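Local coordinates for D-alanyl-D-alanine carboxypeptidase (Penicillin binding protein) family protein (Francisella tularensis subsp. tularensis, PDB 6OSU), which probably removes the terminal D-alanine from peptidoglycan precursors as a serine-type D-alanyl-D-alanine carboxypeptidase in cell wall synthesis, at residues D198-V203 with L267-D272; A206-S211 with K254-V259; I232-V237 with K247-F252. All coordinates share one frame; numbering follows the deposited sequence.

Contact 1: D198-V203 with L267-D272; sequences DDKGLV and LLFTFD
Leu268 and Phe269 of the short helix 267-270 lie against Asp198, Asp199 and Lys200 in a surface contact, at the point where the chain enters strand 201-205 of a small antiparallel sheet in the beta-lactamase-like fold of the S11 penicillin-binding proteins. No hydrogen bond crosses it; the two sides meet by van der Waals contact. Leu268 aims its side chain at the loop and splits its methyls between two oxygens: CD2 is 3.4 Å from Asp198 OD1, CD1 3.6 Å from Asp199 O. Lys200 serves both helix residues. Its chain is bent, and its CE rests 3.9 Å from Leu268 CB, while CD passes 3.7 Å from Phe269 CE1, the two side chains running antiparallel past one another. The amine ends back over its own segment, in a weak hydrogen bond from NZ to Asp198 O (3.1 Å) and a long salt bridge to Asp198 OD2, so the helix meets methylenes and not the charge. Asp199 O has a partner in Asn263 ND2, and Asp199 also touches helix 113-123. Beyond the lysine chain, Lys200 O sits at the edge of the Phe269 ring, near its plane, 3.6 Å from CZ.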
ATOM      1  N   ASP A 198      -0.477  11.404  -3.900  1.00 54.37           N
ATOM      2  CA  ASP A 198       0.698  12.210  -3.601  1.00 55.19           C
ATOM      3  C   ASP A 198       0.446  13.707  -3.757  1.00 54.75           C
ATOM      4  O   ASP A 198       1.354  14.501  -3.491  1.00 57.15           O
ATOM      5  CB  ASP A 198       1.871  11.775  -4.492  1.00 57.75           C
ATOM      6  CG  ASP A 198       3.215  12.273  -3.980  1.00 61.91           C
ATOM      7  OD1 ASP A 198       3.492  12.121  -2.770  1.00 62.49           O
ATOM      8  OD2 ASP A 198       4.002  12.811  -4.789  1.00 64.90           O
ATOM      9  N   ASP A 199      -0.759  14.110  -4.170  1.00 72.32           N
ATOM     10  CA  ASP A 199      -1.074  15.530  -4.299  1.00 71.65           C
ATOM     11  C   ASP A 199      -0.986  16.225  -2.946  1.00 71.25           C
ATOM     12  O   ASP A 199      -1.570  15.769  -1.959  1.00 70.46           O
ATOM     13  CB  ASP A 199      -2.474  15.719  -4.888  1.00 70.61           C
ATOM     14  CG  ASP A 199      -2.547  15.373  -6.364  1.00 73.22           C
ATOM     15  OD1 ASP A 199      -1.534  14.896  -6.921  1.00 75.88           O
ATOM     16  OD2 ASP A 199      -3.620  15.584  -6.969  1.00 73.03           O
ATOM     17  N   LYS A 200      -0.255  17.342  -2.905  1.00 72.63           N
ATOM     18  CA  LYS A 200      -0.074  18.064  -1.648  1.00 71.10           C
ATOM     19  C   LYS A 200      -1.354  18.761  -1.206  1.00 67.05           C
ATOM     20  O   LYS A 200      -1.570  18.952  -0.004  1.00 65.35           O
ATOM     21  CB  LYS A 200       1.060  19.080  -1.787  1.00 73.37           C
ATOM     22  CG  LYS A 200       2.381  18.492  -2.268  1.00 76.53           C
ATOM     23  CD  LYS A 200       3.082  17.702  -1.174  1.00 78.20           C
ATOM     24  CE  LYS A 200       3.301  16.255  -1.595  1.00 80.03           C
ATOM     25  NZ  LYS A 200       3.962  16.154  -2.928  1.00 82.68           N
ATOM     26  N   GLY A 201      -2.207  19.144  -2.147  1.00 65.83           N
ATOM     27  CA  GLY A 201      -3.433  19.829  -1.794  1.00 63.96           C
ATOM     28  C   GLY A 201      -4.328  20.008  -3.001  1.00 63.76           C
ATOM     29  O   GLY A 201      -4.072  19.462  -4.075  1.00 65.11           O
ATOM     30  N   LEU A 202      -5.388  20.790  -2.806  1.00 61.92           N
ATOM     31  CA  LEU A 202      -6.386  21.033  -3.841  1.00 61.31           C
ATOM     32  C   LEU A 202      -6.713  22.518  -3.894  1.00 61.36           C
ATOM     33  O   LEU A 202      -7.201  23.086  -2.911  1.00 61.04           O
ATOM     34  CB  LEU A 202      -7.656  20.213  -3.586  1.00 60.46           C
ATOM     35  CG  LEU A 202      -8.852  20.522  -4.491  1.00 61.28           C
ATOM     36  CD1 LEU A 202      -8.520  20.253  -5.953  1.00 62.75           C
ATOM     37  CD2 LEU A 202     -10.075  19.731  -4.062  1.00 60.44           C
ATOM     38  N   VAL A 203      -6.441  23.140  -5.037  1.00 62.16           N
ATOM     39  CA  VAL A 203      -6.842  24.515  -5.315  1.00 62.54           C
ATOM     40  C   VAL A 203      -8.119  24.441  -6.139  1.00 61.55           C
ATOM     41  O   VAL A 203      -8.085  24.065  -7.315  1.00 61.74           O
ATOM     42  CB  VAL A 203      -5.741  25.289  -6.052  1.00 65.03           C
ATOM     43  CG1 VAL A 203      -6.148  26.746  -6.235  1.00 67.00           C
ATOM     44  CG2 VAL A 203      -4.421  25.178  -5.303  1.00 65.25           C
ATOM     45  N   LEU A 267       2.560  12.829   6.260  1.00 60.46           N
ATOM     46  CA  LEU A 267       3.748  12.099   5.826  1.00 58.88           C
ATOM     47  C   LEU A 267       4.253  12.576   4.471  1.00 58.60           C
ATOM     48  O   LEU A 267       5.457  12.490   4.198  1.00 60.02           O
ATOM     49  CB  LEU A 267       3.448  10.602   5.777  1.00 56.25           C
ATOM     50  CG  LEU A 267       3.994   9.743   6.917  1.00 55.19           C
ATOM     51  CD1 LEU A 267       3.508  10.256   8.260  1.00 55.52           C
ATOM     52  CD2 LEU A 267       3.588   8.293   6.715  1.00 53.56           C
ATOM     53  N   LEU A 268       3.357  13.072   3.610  1.00 57.36           N
ATOM     54  CA  LEU A 268       3.782  13.571   2.304  1.00 59.15           C
ATOM     55  C   LEU A 268       4.845  14.651   2.444  1.00 63.69           C
ATOM     56  O   LEU A 268       5.785  14.713   1.644  1.00 66.30           O
ATOM     57  CB  LEU A 268       2.584  14.118   1.528  1.00 57.49           C
ATOM     58  CG  LEU A 268       1.504  13.137   1.083  1.00 55.54           C
ATOM     59  CD1 LEU A 268       0.460  13.874   0.259  1.00 56.24           C
ATOM     60  CD2 LEU A 268       2.116  11.988   0.297  1.00 54.51           C
ATOM     61  N   PHE A 269       4.715  15.505   3.456  1.00 65.35           N
ATOM     62  CA  PHE A 269       5.625  16.626   3.643  1.00 69.39           C
ATOM     63  C   PHE A 269       6.834  16.271   4.496  1.00 70.83           C
ATOM     64  O   PHE A 269       7.905  16.866   4.314  1.00 73.51           O
ATOM     65  CB  PHE A 269       4.882  17.803   4.286  1.00 70.24           C
ATOM     66  CG  PHE A 269       3.547  18.099   3.656  1.00 69.48           C
ATOM     67  CD1 PHE A 269       3.429  19.060   2.663  1.00 70.92           C
ATOM     68  CD2 PHE A 269       2.407  17.415   4.058  1.00 67.44           C
ATOM     69  CE1 PHE A 269       2.201  19.330   2.081  1.00 70.24           C
ATOM     70  CE2 PHE A 269       1.178  17.678   3.480  1.00 66.50           C
ATOM     71  CZ  PHE A 269       1.075  18.638   2.491  1.00 68.36           C
ATOM     72  N   THR A 270       6.694  15.318   5.417  1.00 69.36           N
ATOM     73  CA  THR A 270       7.733  15.021   6.397  1.00 71.42           C
ATOM     74  C   THR A 270       8.566  13.792   6.052  1.00 72.06           C
ATOM     75  O   THR A 270       9.792  13.827   6.197  1.00 76.25           O
ATOM     76  CB  THR A 270       7.109  14.836   7.785  1.00 70.46           C
ATOM     77  OG1 THR A 270       6.181  13.744   7.760  1.00 67.40           O
ATOM     78  CG2 THR A 270       6.381  16.103   8.210  1.00 71.38           C
ATOM     79  N   PHE A 271       7.944  12.708   5.597  1.00 68.87           N
ATOM     80  CA  PHE A 271       8.645  11.449   5.371  1.00 68.33           C
ATOM     81  C   PHE A 271       9.177  11.405   3.943  1.00 71.56           C
ATOM     82  O   PHE A 271       8.409  11.545   2.984  1.00 71.54           O
ATOM     83  CB  PHE A 271       7.721  10.262   5.640  1.00 62.91           C
ATOM     84  CG  PHE A 271       8.447   8.961   5.851  1.00 60.86           C
ATOM     85  CD1 PHE A 271       8.722   8.508   7.133  1.00 60.48           C
ATOM     86  CD2 PHE A 271       8.845   8.190   4.770  1.00 59.03           C
ATOM     87  CE1 PHE A 271       9.383   7.311   7.330  1.00 60.23           C
ATOM     88  CE2 PHE A 271       9.510   6.994   4.961  1.00 58.56           C
ATOM     89  CZ  PHE A 271       9.778   6.552   6.242  1.00 59.36           C
ATOM     90  N   ASP A 272      10.485  11.201   3.807  1.00 75.65           N
ATOM     91  CA  ASP A 272      11.108  11.153   2.490  1.00 79.22           C
ATOM     92  C   ASP A 272      10.677   9.896   1.745  1.00 77.09           C
ATOM     93  O   ASP A 272      10.846   8.777   2.240  1.00 77.21           O
ATOM     94  CB  ASP A 272      12.628  11.189   2.619  1.00 85.24           C
ATOM     95  CG  ASP A 272      13.297  11.873   1.443  1.00 90.57           C
ATOM     96  OD1 ASP A 272      13.509  13.104   1.517  1.00 93.79           O
ATOM     97  OD2 ASP A 272      13.604  11.187   0.441  1.00 92.07           O
TER

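Contact 2: A206-S211 with K254-V259; sequences ATKQDS and KGDNFV
Ala206 and Thr207 are joined to Asn257 by hydrogen bonds, two between backbones (one of them weak) and one from backbone to the threonine hydroxyl, where the turn 206-209 meets the chain entering strand 258-262. Asn257 O receives Ala206 N at 2.8 Å, the N-H bent to 131°. Thr207 N adds the weak second bond to the same oxygen. The return bond is almost straight: Asn257 N gives its hydrogen to Thr207 OG1 (2.9 Å, 171°), which chi1 of -68° sets beside its own backbone N. Asn257 is thus gripped at both its N and its O. In van der Waals contact, the methyl Thr207 CG2 rests 3.4 Å from the carboxylate oxygen Asp256 OD1, the two side chains crossing at about a right angle. Lys208 comes to that oxygen with its aliphatic part, CD at 3.7 Å, while its NZ stays 5.7 Å from Asp256 OD1, too far for an ion pair. Within the turn, Gln209 NE2 bonds to Ala206 O at 3.0 Å. The turn closes the hairpin of strands 201-205 and 210-212 with a G1 beta bulge, Gln209 and Asp210 facing Asn205; strand 258-262 pairs with the far edge of 201-205, and Phe258 packs on Phe252 just after helix 242-251.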
ATOM      1  N   ALA A 206     -14.595  27.181  -6.678  1.00 67.63           N
ATOM      2  CA  ALA A 206     -15.977  26.795  -6.422  1.00 68.14           C
ATOM      3  C   ALA A 206     -16.948  27.501  -7.362  1.00 71.01           C
ATOM      4  O   ALA A 206     -18.049  26.994  -7.604  1.00 71.77           O
ATOM      5  CB  ALA A 206     -16.340  27.081  -4.966  1.00 67.97           C
ATOM      6  N   THR A 207     -16.568  28.663  -7.897  1.00 73.28           N
ATOM      7  CA  THR A 207     -17.453  29.378  -8.811  1.00 77.72           C
ATOM      8  C   THR A 207     -17.602  28.625 -10.128  1.00 80.00           C
ATOM      9  O   THR A 207     -18.720  28.314 -10.556  1.00 80.94           O
ATOM     10  CB  THR A 207     -16.930  30.795  -9.056  1.00 79.33           C
ATOM     11  OG1 THR A 207     -17.047  31.568  -7.853  1.00 78.96           O
ATOM     12  CG2 THR A 207     -17.720  31.472 -10.168  1.00 81.64           C
ATOM     13  N   LYS A 208     -16.483  28.321 -10.784  1.00 81.72           N
ATOM     14  CA  LYS A 208     -16.502  27.564 -12.029  1.00 84.75           C
ATOM     15  C   LYS A 208     -16.661  26.066 -11.817  1.00 83.33           C
ATOM     16  O   LYS A 208     -16.921  25.348 -12.789  1.00 84.89           O
ATOM     17  CB  LYS A 208     -15.217  27.824 -12.820  1.00 87.24           C
ATOM     18  CG  LYS A 208     -15.245  29.071 -13.688  1.00 91.40           C
ATOM     19  CD  LYS A 208     -13.866  29.709 -13.754  1.00 93.53           C
ATOM     20  CE  LYS A 208     -13.691  30.554 -15.006  1.00 98.77           C
ATOM     21  NZ  LYS A 208     -13.044  29.777 -16.101  1.00101.21           N
ATOM     22  N   GLN A 209     -16.518  25.585 -10.582  1.00 79.83           N
ATOM     23  CA  GLN A 209     -16.518  24.156 -10.270  1.00 78.17           C
ATOM     24  C   GLN A 209     -15.437  23.435 -11.077  1.00 78.68           C
ATOM     25  O   GLN A 209     -15.698  22.531 -11.873  1.00 81.20           O
ATOM     26  CB  GLN A 209     -17.902  23.544 -10.501  1.00 79.04           C
ATOM     27  CG  GLN A 209     -18.963  24.017  -9.519  1.00 78.80           C
ATOM     28  CD  GLN A 209     -18.849  23.338  -8.171  1.00 76.42           C
ATOM     29  OE1 GLN A 209     -19.253  22.188  -8.013  1.00 76.45           O
ATOM     30  NE2 GLN A 209     -18.294  24.043  -7.191  1.00 74.66           N
ATOM     31  N   ASP A 210     -14.202  23.881 -10.861  1.00 76.81           N
ATOM     32  CA  ASP A 210     -13.028  23.252 -11.449  1.00 76.80           C
ATOM     33  C   ASP A 210     -11.820  23.605 -10.592  1.00 72.86           C
ATOM     34  O   ASP A 210     -11.866  24.523  -9.772  1.00 71.94           O
ATOM     35  CB  ASP A 210     -12.811  23.693 -12.899  1.00 82.59           C
ATOM     36  CG  ASP A 210     -11.883  22.761 -13.657  1.00 86.95           C
ATOM     37  OD1 ASP A 210     -12.377  21.981 -14.497  1.00 89.68           O
ATOM     38  OD2 ASP A 210     -10.663  22.791 -13.397  1.00 87.88           O
ATOM     39  N   SER A 211     -10.737  22.866 -10.795  1.00 71.29           N
ATOM     40  CA  SER A 211      -9.524  23.046 -10.012  1.00 69.80           C
ATOM     41  C   SER A 211      -8.463  23.798 -10.810  1.00 72.23           C
ATOM     42  O   SER A 211      -8.598  24.044 -12.011  1.00 74.94           O
ATOM     43  CB  SER A 211      -8.982  21.691  -9.549  1.00 68.21           C
ATOM     44  OG  SER A 211      -8.697  20.855 -10.656  1.00 69.59           O
ATOM     45  N   LYS A 254     -11.490  37.600 -11.222  1.00107.38           N
ATOM     46  CA  LYS A 254     -11.693  38.544 -10.130  1.00107.75           C
ATOM     47  C   LYS A 254     -13.075  38.327  -9.527  1.00106.97           C
ATOM     48  O   LYS A 254     -14.091  38.527 -10.201  1.00108.81           O
ATOM     49  CB  LYS A 254     -11.522  39.984 -10.615  1.00111.26           C
ATOM     50  CG  LYS A 254     -10.085  40.323 -11.001  1.00111.74           C
ATOM     51  CD  LYS A 254      -9.869  41.817 -11.214  1.00115.68           C
ATOM     52  CE  LYS A 254     -10.127  42.227 -12.655  1.00118.33           C
ATOM     53  NZ  LYS A 254      -9.275  43.384 -13.049  1.00122.62           N
ATOM     54  N   GLY A 255     -13.111  37.914  -8.260  1.00104.90           N
ATOM     55  CA  GLY A 255     -14.352  37.668  -7.559  1.00104.65           C
ATOM     56  C   GLY A 255     -14.757  36.211  -7.469  1.00102.59           C
ATOM     57  O   GLY A 255     -15.726  35.901  -6.763  1.00103.03           O
ATOM     58  N   ASP A 256     -14.053  35.316  -8.157  1.00 99.07           N
ATOM     59  CA  ASP A 256     -14.363  33.894  -8.089  1.00 95.06           C
ATOM     60  C   ASP A 256     -14.032  33.333  -6.711  1.00 91.24           C
ATOM     61  O   ASP A 256     -13.007  33.667  -6.114  1.00 92.31           O
ATOM     62  CB  ASP A 256     -13.590  33.139  -9.169  1.00 95.29           C
ATOM     63  CG  ASP A 256     -14.249  33.236 -10.532  1.00 98.94           C
ATOM     64  OD1 ASP A 256     -14.531  32.178 -11.132  1.00 97.83           O
ATOM     65  OD2 ASP A 256     -14.512  34.371 -10.987  1.00102.91           O
ATOM     66  N   ASN A 257     -14.907  32.474  -6.202  1.00 87.18           N
ATOM     67  CA  ASN A 257     -14.716  31.890  -4.882  1.00 83.73           C
ATOM     68  C   ASN A 257     -13.816  30.667  -4.979  1.00 80.39           C
ATOM     69  O   ASN A 257     -14.068  29.763  -5.781  1.00 80.00           O
ATOM     70  CB  ASN A 257     -16.052  31.510  -4.249  1.00 83.35           C
ATOM     71  CG  ASN A 257     -15.884  30.912  -2.870  1.00 81.93           C
ATOM     72  OD1 ASN A 257     -15.638  31.625  -1.899  1.00 83.86           O
ATOM     73  ND2 ASN A 257     -16.019  29.595  -2.774  1.00 79.27           N
ATOM     74  N   PHE A 258     -12.779  30.637  -4.149  1.00 78.41           N
ATOM     75  CA  PHE A 258     -11.813  29.549  -4.136  1.00 75.04           C
ATOM     76  C   PHE A 258     -11.731  28.937  -2.746  1.00 72.62           C
ATOM     77  O   PHE A 258     -11.723  29.654  -1.739  1.00 74.26           O
ATOM     78  CB  PHE A 258     -10.429  30.036  -4.563  1.00 75.53           C
ATOM     79  CG  PHE A 258     -10.175  29.943  -6.039  1.00 76.35           C
ATOM     80  CD1 PHE A 258     -10.654  30.913  -6.902  1.00 79.45           C
ATOM     81  CD2 PHE A 258      -9.441  28.892  -6.560  1.00 75.45           C
ATOM     82  CE1 PHE A 258     -10.415  30.832  -8.260  1.00 81.27           C
ATOM     83  CE2 PHE A 258      -9.197  28.805  -7.918  1.00 77.27           C
ATOM     84  CZ  PHE A 258      -9.683  29.780  -8.767  1.00 80.27           C
ATOM     85  N   VAL A 259     -11.678  27.610  -2.701  1.00 69.39           N
ATOM     86  CA  VAL A 259     -11.418  26.857  -1.479  1.00 67.87           C
ATOM     87  C   VAL A 259     -10.053  26.201  -1.621  1.00 67.91           C
ATOM     88  O   VAL A 259      -9.756  25.588  -2.655  1.00 67.28           O
ATOM     89  CB  VAL A 259     -12.510  25.809  -1.210  1.00 64.70           C
ATOM     90  CG1 VAL A 259     -12.211  25.060   0.075  1.00 62.82           C
ATOM     91  CG2 VAL A 259     -13.878  26.470  -1.139  1.00 66.22           C
TER

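Contact 3: I232-V237 with K247-F252; sequences IESYTV and KCNKLF
Ser234 and Phe252 bring their CA atoms to 5.3 Å where the loop following strand 231-233 passes the C-terminal end of helix 242-251, Phe252 being the first residue to leave helical geometry. Ser234 is the buried centre of the contact. Its side chain points at the helix end, with OG beside the backbone N (chi1 -80°), and the hydroxyl is placed to donate to Phe252 O, although the modelled 2.3 Å from Ser234 OG is too short to be taken at face value. Ser234 CB also lies 3.8 Å from Cys248 O, a carbonyl whose helical partner is Phe252 N at 3.0 Å. That same carbonyl oxygen stands in the plane of the Phe252 ring, at its edge. The second loop residue to touch is Tyr235, whose CG falls between the backbone N and the carbonyl carbon (chi1 45°). Its ring edge, through CD2, meets Cys248 CB at 4.1 Å, and the Tyr235 ring crosses the Asn249 side chain at a slant, its plane turned 77° from that of the amide. Phe252 starts toward Ser234, but its ring leads away to Phe224, Pro222 and Arg217. Cys248 fastens the helix by its disulfide to Cys220 at the end of helix 214-220, and the backbone of Thr236 bonds to that same Cys220, so both segments are tied to one residue. Strand 231-233 meanwhile pairs with 223-224, where Ile232 and Glu233 form a classic beta bulge opposite Lys223.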
ATOM      1  N   ILE A 232      -9.003  38.394  -4.612  1.00 90.03           N
ATOM      2  CA  ILE A 232      -8.881  39.844  -4.684  1.00 93.82           C
ATOM      3  C   ILE A 232      -7.962  40.258  -5.822  1.00 98.34           C
ATOM      4  O   ILE A 232      -8.320  41.097  -6.647  1.00102.21           O
ATOM      5  CB  ILE A 232      -8.392  40.398  -3.328  1.00 92.78           C
ATOM      6  CG1 ILE A 232      -9.520  40.334  -2.293  1.00 89.90           C
ATOM      7  CG2 ILE A 232      -7.844  41.805  -3.476  1.00 97.72           C
ATOM      8  CD1 ILE A 232      -9.043  40.479  -0.859  1.00 89.36           C
ATOM      9  N   GLU A 233      -6.776  39.658  -5.893  1.00 98.57           N
ATOM     10  CA  GLU A 233      -5.821  39.914  -6.963  1.00101.28           C
ATOM     11  C   GLU A 233      -5.545  38.625  -7.722  1.00 98.05           C
ATOM     12  O   GLU A 233      -5.247  37.591  -7.112  1.00 94.28           O
ATOM     13  CB  GLU A 233      -4.517  40.490  -6.403  1.00104.58           C
ATOM     14  CG  GLU A 233      -4.528  41.996  -6.236  1.00110.04           C
ATOM     15  CD  GLU A 233      -4.696  42.710  -7.557  1.00114.87           C
ATOM     16  OE1 GLU A 233      -5.391  43.749  -7.595  1.00117.64           O
ATOM     17  OE2 GLU A 233      -4.135  42.220  -8.562  1.00115.91           O
ATOM     18  N   SER A 234      -5.642  38.691  -9.054  1.00 98.04           N
ATOM     19  CA  SER A 234      -5.308  37.537  -9.882  1.00 95.18           C
ATOM     20  C   SER A 234      -3.834  37.179  -9.749  1.00 95.18           C
ATOM     21  O   SER A 234      -3.483  36.006  -9.584  1.00 93.12           O
ATOM     22  CB  SER A 234      -5.664  37.807 -11.345  1.00 97.42           C
ATOM     23  OG  SER A 234      -7.048  37.616 -11.588  1.00 96.86           O
ATOM     24  N   TYR A 235      -2.956  38.178  -9.819  1.00 98.09           N
ATOM     25  CA  TYR A 235      -1.524  37.965  -9.664  1.00 98.76           C
ATOM     26  C   TYR A 235      -0.969  38.905  -8.603  1.00101.37           C
ATOM     27  O   TYR A 235      -1.424  40.042  -8.454  1.00102.46           O
ATOM     28  CB  TYR A 235      -0.769  38.167 -10.992  1.00100.62           C
ATOM     29  CG  TYR A 235      -1.188  39.391 -11.779  1.00102.56           C
ATOM     30  CD1 TYR A 235      -0.806  40.668 -11.378  1.00104.94           C
ATOM     31  CD2 TYR A 235      -1.946  39.269 -12.937  1.00102.62           C
ATOM     32  CE1 TYR A 235      -1.183  41.787 -12.096  1.00107.78           C
ATOM     33  CE2 TYR A 235      -2.325  40.384 -13.663  1.00105.90           C
ATOM     34  CZ  TYR A 235      -1.940  41.639 -13.238  1.00108.15           C
ATOM     35  OH  TYR A 235      -2.314  42.753 -13.953  1.00111.50           O
ATOM     36  N   THR A 236       0.022  38.405  -7.860  1.00103.03           N
ATOM     37  CA  THR A 236       0.775  39.212  -6.913  1.00107.25           C
ATOM     38  C   THR A 236       2.245  39.343  -7.286  1.00113.07           C
ATOM     39  O   THR A 236       2.948  40.162  -6.681  1.00115.65           O
ATOM     40  CB  THR A 236       0.655  38.628  -5.490  1.00103.94           C
ATOM     41  OG1 THR A 236       0.575  39.688  -4.530  1.00106.40           O
ATOM     42  CG2 THR A 236       1.843  37.736  -5.149  1.00103.01           C
ATOM     43  N   VAL A 237       2.721  38.587  -8.279  1.00116.18           N
ATOM     44  CA  VAL A 237       4.128  38.613  -8.653  1.00122.62           C
ATOM     45  C   VAL A 237       4.463  39.950  -9.298  1.00130.61           C
ATOM     46  O   VAL A 237       3.664  40.511 -10.061  1.00131.69           O
ATOM     47  CB  VAL A 237       4.446  37.433  -9.587  1.00122.19           C
ATOM     48  CG1 VAL A 237       5.906  37.450 -10.020  1.00126.32           C
ATOM     49  CG2 VAL A 237       4.115  36.123  -8.892  1.00117.48           C
ATOM     50  N   LYS A 247      -3.025  34.502 -18.374  1.00127.82           N
ATOM     51  CA  LYS A 247      -3.342  33.159 -17.904  1.00122.65           C
ATOM     52  C   LYS A 247      -3.592  33.153 -16.401  1.00116.36           C
ATOM     53  O   LYS A 247      -4.374  32.334 -15.905  1.00113.47           O
ATOM     54  CB  LYS A 247      -2.230  32.179 -18.287  1.00124.93           C
ATOM     55  CG  LYS A 247      -1.242  31.837 -17.187  1.00124.23           C
ATOM     56  CD  LYS A 247      -0.553  30.518 -17.495  1.00125.12           C
ATOM     57  CE  LYS A 247       0.713  30.341 -16.680  1.00125.09           C
ATOM     58  NZ  LYS A 247       1.452  29.110 -17.081  1.00126.03           N
ATOM     59  N   CYS A 248      -2.957  34.068 -15.664  1.00114.49           N
ATOM     60  CA  CYS A 248      -3.341  34.285 -14.275  1.00109.06           C
ATOM     61  C   CYS A 248      -4.753  34.846 -14.178  1.00106.95           C
ATOM     62  O   CYS A 248      -5.475  34.545 -13.222  1.00104.43           O
ATOM     63  CB  CYS A 248      -2.355  35.226 -13.586  1.00110.19           C
ATOM     64  SG  CYS A 248      -0.663  34.596 -13.438  1.00110.84           S
ATOM     65  N   ASN A 249      -5.165  35.651 -15.159  1.00108.43           N
ATOM     66  CA  ASN A 249      -6.493  36.251 -15.113  1.00106.97           C
ATOM     67  C   ASN A 249      -7.581  35.249 -15.474  1.00104.28           C
ATOM     68  O   ASN A 249      -8.710  35.363 -14.983  1.00102.46           O
ATOM     69  CB  ASN A 249      -6.552  37.461 -16.046  1.00111.20           C
ATOM     70  CG  ASN A 249      -5.878  38.684 -15.458  1.00113.31           C
ATOM     71  OD1 ASN A 249      -4.881  39.175 -15.990  1.00116.56           O
ATOM     72  ND2 ASN A 249      -6.423  39.190 -14.357  1.00111.90           N
ATOM     73  N   LYS A 250      -7.267  34.270 -16.327  1.00104.28           N
ATOM     74  CA  LYS A 250      -8.252  33.260 -16.704  1.00101.74           C
ATOM     75  C   LYS A 250      -8.384  32.171 -15.646  1.00 95.58           C
ATOM     76  O   LYS A 250      -9.498  31.721 -15.353  1.00 93.32           O
ATOM     77  CB  LYS A 250      -7.879  32.638 -18.053  1.00104.65           C
ATOM     78  CG  LYS A 250      -8.879  31.607 -18.556  1.00103.86           C
ATOM     79  CD  LYS A 250      -8.307  30.783 -19.702  1.00106.44           C
ATOM     80  CE  LYS A 250      -8.065  31.629 -20.941  1.00111.91           C
ATOM     81  NZ  LYS A 250      -9.325  31.900 -21.688  1.00114.25           N
ATOM     82  N   LEU A 251      -7.263  31.733 -15.069  1.00 92.89           N
ATOM     83  CA  LEU A 251      -7.301  30.684 -14.056  1.00 88.11           C
ATOM     84  C   LEU A 251      -7.785  31.207 -12.710  1.00 85.66           C
ATOM     85  O   LEU A 251      -8.432  30.469 -11.959  1.00 82.81           O
ATOM     86  CB  LEU A 251      -5.918  30.051 -13.901  1.00 86.92           C
ATOM     87  CG  LEU A 251      -5.347  29.359 -15.138  1.00 89.05           C
ATOM     88  CD1 LEU A 251      -3.904  28.935 -14.899  1.00 89.22           C
ATOM     89  CD2 LEU A 251      -6.206  28.166 -15.527  1.00 87.96           C
ATOM     90  N   PHE A 252      -7.480  32.462 -12.391  1.00100.34           N
ATOM     91  CA  PHE A 252      -7.921  33.100 -11.152  1.00 98.13           C
ATOM     92  C   PHE A 252      -8.614  34.403 -11.515  1.00100.31           C
ATOM     93  O   PHE A 252      -8.010  35.482 -11.436  1.00103.34           O
ATOM     94  CB  PHE A 252      -6.747  33.354 -10.205  1.00 98.19           C
ATOM     95  CG  PHE A 252      -5.994  32.115  -9.822  1.00 95.60           C
ATOM     96  CD1 PHE A 252      -6.430  31.316  -8.778  1.00 92.34           C
ATOM     97  CD2 PHE A 252      -4.840  31.755 -10.500  1.00 96.84           C
ATOM     98  CE1 PHE A 252      -5.731  30.175  -8.418  1.00 89.67           C
ATOM     99  CE2 PHE A 252      -4.138  30.619 -10.145  1.00 94.39           C
ATOM    100  CZ  PHE A 252      -4.585  29.828  -9.101  1.00 90.85           C
TER

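In the fold
The three contacts nest along the chain: contact 3 lies within the loop closed by contact 2, and contact 2 within that closed by contact 1. Contacts 1 and 2 share the sheet 210-212, 201-205, 258-262, with centres about 22 Å apart. Contact 3 is about 12 Å from contact 2, centre to centre, and they meet at an aromatic junction where Phe258 CZ is 3.6 Å from Phe252 CD1. Val203, in segment 198-203 but not touching helix 267-270, reaches the same place, its CG1 3.9 Å from Phe258 CD2. Contact 1 is nearest the predicted active site: the Leu268 side chain is about 10 Å from that of Lys278, a predicted substrate-binding residue, whereas contacts 2 and 3 lie away from it.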